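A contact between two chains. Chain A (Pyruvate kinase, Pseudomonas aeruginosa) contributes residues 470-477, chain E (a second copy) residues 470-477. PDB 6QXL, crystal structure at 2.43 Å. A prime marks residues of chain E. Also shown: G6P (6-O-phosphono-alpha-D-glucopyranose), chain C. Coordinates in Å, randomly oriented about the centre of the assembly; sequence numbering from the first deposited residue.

Chain A (470-477) TNTMKVLH
Chain E, residues 470-477: TNTMKVLH

Two copies of the same segment pair as antiparallel β-strands, their N-to-C directions 172° apart and their axes 4.8 Å apart at closest approach. The register is centred on Met473 facing Met473′, so the residue numbers of each opposed pair sum to 946: Asn471 with Val475′, Thr472 with Lys474′, and the same pairs with the chains exchanged. CA–CA distances alternate accordingly, 5.3 Å between the two Met473 CA atoms and 4.5 Å between Thr472 CA and Lys474′ CA or Lys474 CA and Thr472′ CA.

From residue 472 to 477 the backbone is extended, with phi between about -140° and -101° and psi between 116° and 147°. Asn471 departs from this, at phi/psi near -148°/14° in both chains, while Thr470 sits near -61°/126°. Four hydrogen bonds close the ladder. Met473 N to Met473′ O and Met473′ N to Met473 O, each 2.9 Å with an angle of 156°, form the central ring; Val475′ N to Asn471 O and Val475 N to Asn471′ O, each 3.0 Å, flank it. At the non-hydrogen-bonded pairs the strands approach closely enough for CA-H...O contacts: Lys474′ CA to Asn471 O and Lys474 CA to Asn471′ O are 3.3 Å, while Thr472 CA to Met473′ O and Thr472′ CA to Met473 O are 3.4 Å. Each of these carbonyls thus receives an N-H and a CA-H.

Together the stretches bury 500 Å², and Asn471 has the largest share in each chain. Its side chain leaves sideways, with chi1 near 71° (p) and chi2 near -1°. Asn471 OD1 accepts a 2.6 Å hydrogen bond from Thr472 OG1, the next residue in its own chain, and the same bond recurs between Thr472′ OG1 and Asn471′ OD1. The amide then faces a bridging water: Asn471 ND2 donates to it at 2.8 Å and it donates to Val475′ O at 2.9 Å. In the mate, Asn471′ ND2 to water is 2.7 Å and water to Val475 O 2.9 Å. A short polar amide suits this position, serving its neighbour's hydroxyl and, through water, the opposite backbone.

Thr472 and Lys474 share a face with their primed counterparts. Thr472 is m, and its CG2 lies 4.0 Å from Thr472′ CG2, a small apolar contact across the pseudo-twofold. The lysines break the symmetry. Lys474′ (m, t, t, chi4 -99°) makes a weak 3.3 Å bond from NZ to Thr472 OG1; Lys474 (m, t, chi3 145°, chi4 -95°) instead reaches Thr472′ OG1 through a water, weakly at 3.4 Å from NZ and at 3.1 Å from OG1. A long flexible chain allows both solutions.

The methionines occupy the other face, both t at chi1 and chi2, with chi3 94° in Met473 and 80° in Met473′; their unbranched thioether chains are buried beside the central ring. Val475, t, points sideways. Leu476, m and t, also starts sideways, but its end comes nearer, Leu476 CD2 lying 4.3 Å from Asn471′ ND2.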

# COMPACT_ATOMS: atom_id res chain seq x y z
N THR A 470 -24.02 -2.37 -23.59
CA THR A 470 -22.72 -1.79 -23.86
C THR A 470 -21.67 -2.89 -23.79
O THR A 470 -21.62 -3.62 -22.79
CB THR A 470 -22.33 -0.66 -22.88
OG1 THR A 470 -23.20 0.45 -23.04
CG2 THR A 470 -20.93 -0.15 -23.15
N ASN A 471 -20.87 -3.03 -24.85
CA ASN A 471 -19.86 -4.08 -24.88
C ASN A 471 -18.60 -3.72 -25.66
O ASN A 471 -17.81 -4.60 -25.96
CB ASN A 471 -20.47 -5.35 -25.43
CG ASN A 471 -20.78 -5.27 -26.93
OD1 ASN A 471 -20.57 -4.23 -27.61
ND2 ASN A 471 -21.25 -6.39 -27.47
N THR A 472 -18.38 -2.45 -25.99
CA THR A 472 -17.29 -2.09 -26.87
C THR A 472 -16.64 -0.82 -26.38
O THR A 472 -17.33 0.10 -25.95
CB THR A 472 -17.82 -1.87 -28.32
OG1 THR A 472 -18.53 -3.04 -28.76
CG2 THR A 472 -16.69 -1.52 -29.32
N MET A 473 -15.33 -0.73 -26.50
CA MET A 473 -14.59 0.46 -26.14
C MET A 473 -13.64 0.73 -27.26
O MET A 473 -12.88 -0.15 -27.63
CB MET A 473 -13.79 0.23 -24.84
CG MET A 473 -13.02 1.45 -24.34
SD MET A 473 -11.91 1.12 -22.96
CE MET A 473 -10.40 0.82 -23.86
N LYS A 474 -13.66 1.95 -27.80
CA LYS A 474 -12.76 2.34 -28.88
C LYS A 474 -11.99 3.54 -28.44
O LYS A 474 -12.51 4.40 -27.74
CB LYS A 474 -13.53 2.70 -30.17
CG LYS A 474 -14.13 1.53 -30.94
CD LYS A 474 -15.05 1.98 -32.07
CE LYS A 474 -15.03 1.08 -33.33
NZ LYS A 474 -14.06 1.64 -34.31
N VAL A 475 -10.75 3.65 -28.88
CA VAL A 475 -9.92 4.81 -28.62
C VAL A 475 -9.62 5.45 -29.98
O VAL A 475 -8.97 4.84 -30.83
CB VAL A 475 -8.63 4.39 -27.88
CG1 VAL A 475 -7.68 5.57 -27.69
CG2 VAL A 475 -8.98 3.79 -26.54
N LEU A 476 -10.10 6.67 -30.17
CA LEU A 476 -10.11 7.33 -31.47
C LEU A 476 -9.30 8.61 -31.44
O LEU A 476 -9.29 9.31 -30.45
CB LEU A 476 -11.53 7.64 -31.90
CG LEU A 476 -12.51 6.47 -31.80
CD1 LEU A 476 -13.95 6.95 -32.10
CD2 LEU A 476 -12.10 5.33 -32.70
N HIS A 477 -8.61 8.89 -32.54
CA HIS A 477 -7.75 10.06 -32.67
C HIS A 477 -8.53 11.11 -33.46
O HIS A 477 -8.93 10.87 -34.60
CB HIS A 477 -6.45 9.69 -33.39
CG HIS A 477 -5.36 10.70 -33.24
ND1 HIS A 477 -4.18 10.62 -33.96
CD2 HIS A 477 -5.24 11.79 -32.45
CE1 HIS A 477 -3.38 11.62 -33.61
NE2 HIS A 477 -4.01 12.35 -32.71
N THR E 470 -4.26 -1.22 -33.49
CA THR E 470 -5.24 -1.80 -32.56
C THR E 470 -5.88 -0.65 -31.78
O THR E 470 -5.16 0.18 -31.21
CB THR E 470 -4.64 -2.80 -31.56
OG1 THR E 470 -4.14 -3.94 -32.26
CG2 THR E 470 -5.67 -3.28 -30.57
N ASN E 471 -7.21 -0.58 -31.80
CA ASN E 471 -7.91 0.49 -31.10
C ASN E 471 -9.28 0.11 -30.55
O ASN E 471 -10.04 0.99 -30.18
CB ASN E 471 -8.04 1.69 -32.04
CG ASN E 471 -9.04 1.44 -33.19
OD1 ASN E 471 -9.65 0.35 -33.33
ND2 ASN E 471 -9.24 2.45 -33.99
N THR E 472 -9.60 -1.18 -30.46
CA THR E 472 -10.95 -1.58 -30.09
C THR E 472 -10.88 -2.77 -29.17
O THR E 472 -10.07 -3.66 -29.36
CB THR E 472 -11.76 -1.96 -31.36
OG1 THR E 472 -11.74 -0.87 -32.30
CG2 THR E 472 -13.21 -2.35 -31.02
N MET E 473 -11.76 -2.80 -28.17
CA MET E 473 -11.85 -3.92 -27.25
C MET E 473 -13.32 -4.24 -27.15
O MET E 473 -14.12 -3.36 -26.86
CB MET E 473 -11.33 -3.53 -25.88
CG MET E 473 -11.35 -4.65 -24.84
SD MET E 473 -10.96 -4.20 -23.13
CE MET E 473 -12.44 -3.47 -22.47
N LYS E 474 -13.69 -5.50 -27.38
CA LYS E 474 -15.06 -5.94 -27.26
C LYS E 474 -15.11 -7.07 -26.26
O LYS E 474 -14.21 -7.87 -26.18
CB LYS E 474 -15.62 -6.47 -28.60
CG LYS E 474 -15.93 -5.42 -29.66
CD LYS E 474 -16.66 -6.09 -30.85
CE LYS E 474 -17.16 -5.06 -31.85
NZ LYS E 474 -18.60 -4.79 -31.61
N VAL E 475 -16.21 -7.14 -25.53
CA VAL E 475 -16.46 -8.24 -24.61
C VAL E 475 -17.69 -8.98 -25.12
O VAL E 475 -18.78 -8.41 -25.17
CB VAL E 475 -16.66 -7.70 -23.17
CG1 VAL E 475 -17.03 -8.81 -22.20
CG2 VAL E 475 -15.39 -6.98 -22.71
N LEU E 476 -17.50 -10.24 -25.50
CA LEU E 476 -18.51 -11.01 -26.21
C LEU E 476 -18.91 -12.23 -25.44
O LEU E 476 -18.08 -12.85 -24.78
CB LEU E 476 -17.97 -11.42 -27.59
CG LEU E 476 -17.33 -10.30 -28.41
CD1 LEU E 476 -16.70 -10.86 -29.68
CD2 LEU E 476 -18.38 -9.25 -28.73
N HIS E 477 -20.19 -12.57 -25.53
CA HIS E 477 -20.75 -13.72 -24.81
C HIS E 477 -20.87 -14.87 -25.81
O HIS E 477 -21.55 -14.75 -26.83
CB HIS E 477 -22.12 -13.37 -24.23
CG HIS E 477 -22.62 -14.31 -23.18
ND1 HIS E 477 -23.90 -14.25 -22.67
CD2 HIS E 477 -22.00 -15.32 -22.53
CE1 HIS E 477 -24.05 -15.19 -21.75
NE2 HIS E 477 -22.92 -15.86 -21.65
C1 G6P C . -4.84 -6.77 -36.87
C2 G6P C . -5.78 -5.74 -36.36
C3 G6P C . -5.47 -4.48 -37.12
C4 G6P C . -4.33 -3.85 -36.37
C5 G6P C . -3.21 -4.88 -36.41
C6 G6P C . -2.64 -5.21 -35.03
O1 G6P C . -5.38 -7.43 -38.07
O2 G6P C . -7.05 -6.19 -36.70
O3 G6P C . -6.56 -3.61 -37.25
O4 G6P C . -3.87 -2.65 -36.99
O5 G6P C . -3.63 -6.07 -37.14
O6 G6P C . -1.33 -5.71 -35.24
P G6P C . -0.15 -5.37 -34.25
O1P G6P C . 1.06 -6.11 -34.77
O2P G6P C . 0.04 -3.90 -34.38
O3P G6P C . -0.68 -5.99 -32.98
O HOH W 1 -21.67 -8.45 -25.56
O HOH W 2 -12.80 -1.47 -35.10
O HOH W 3 -7.56 4.50 -33.37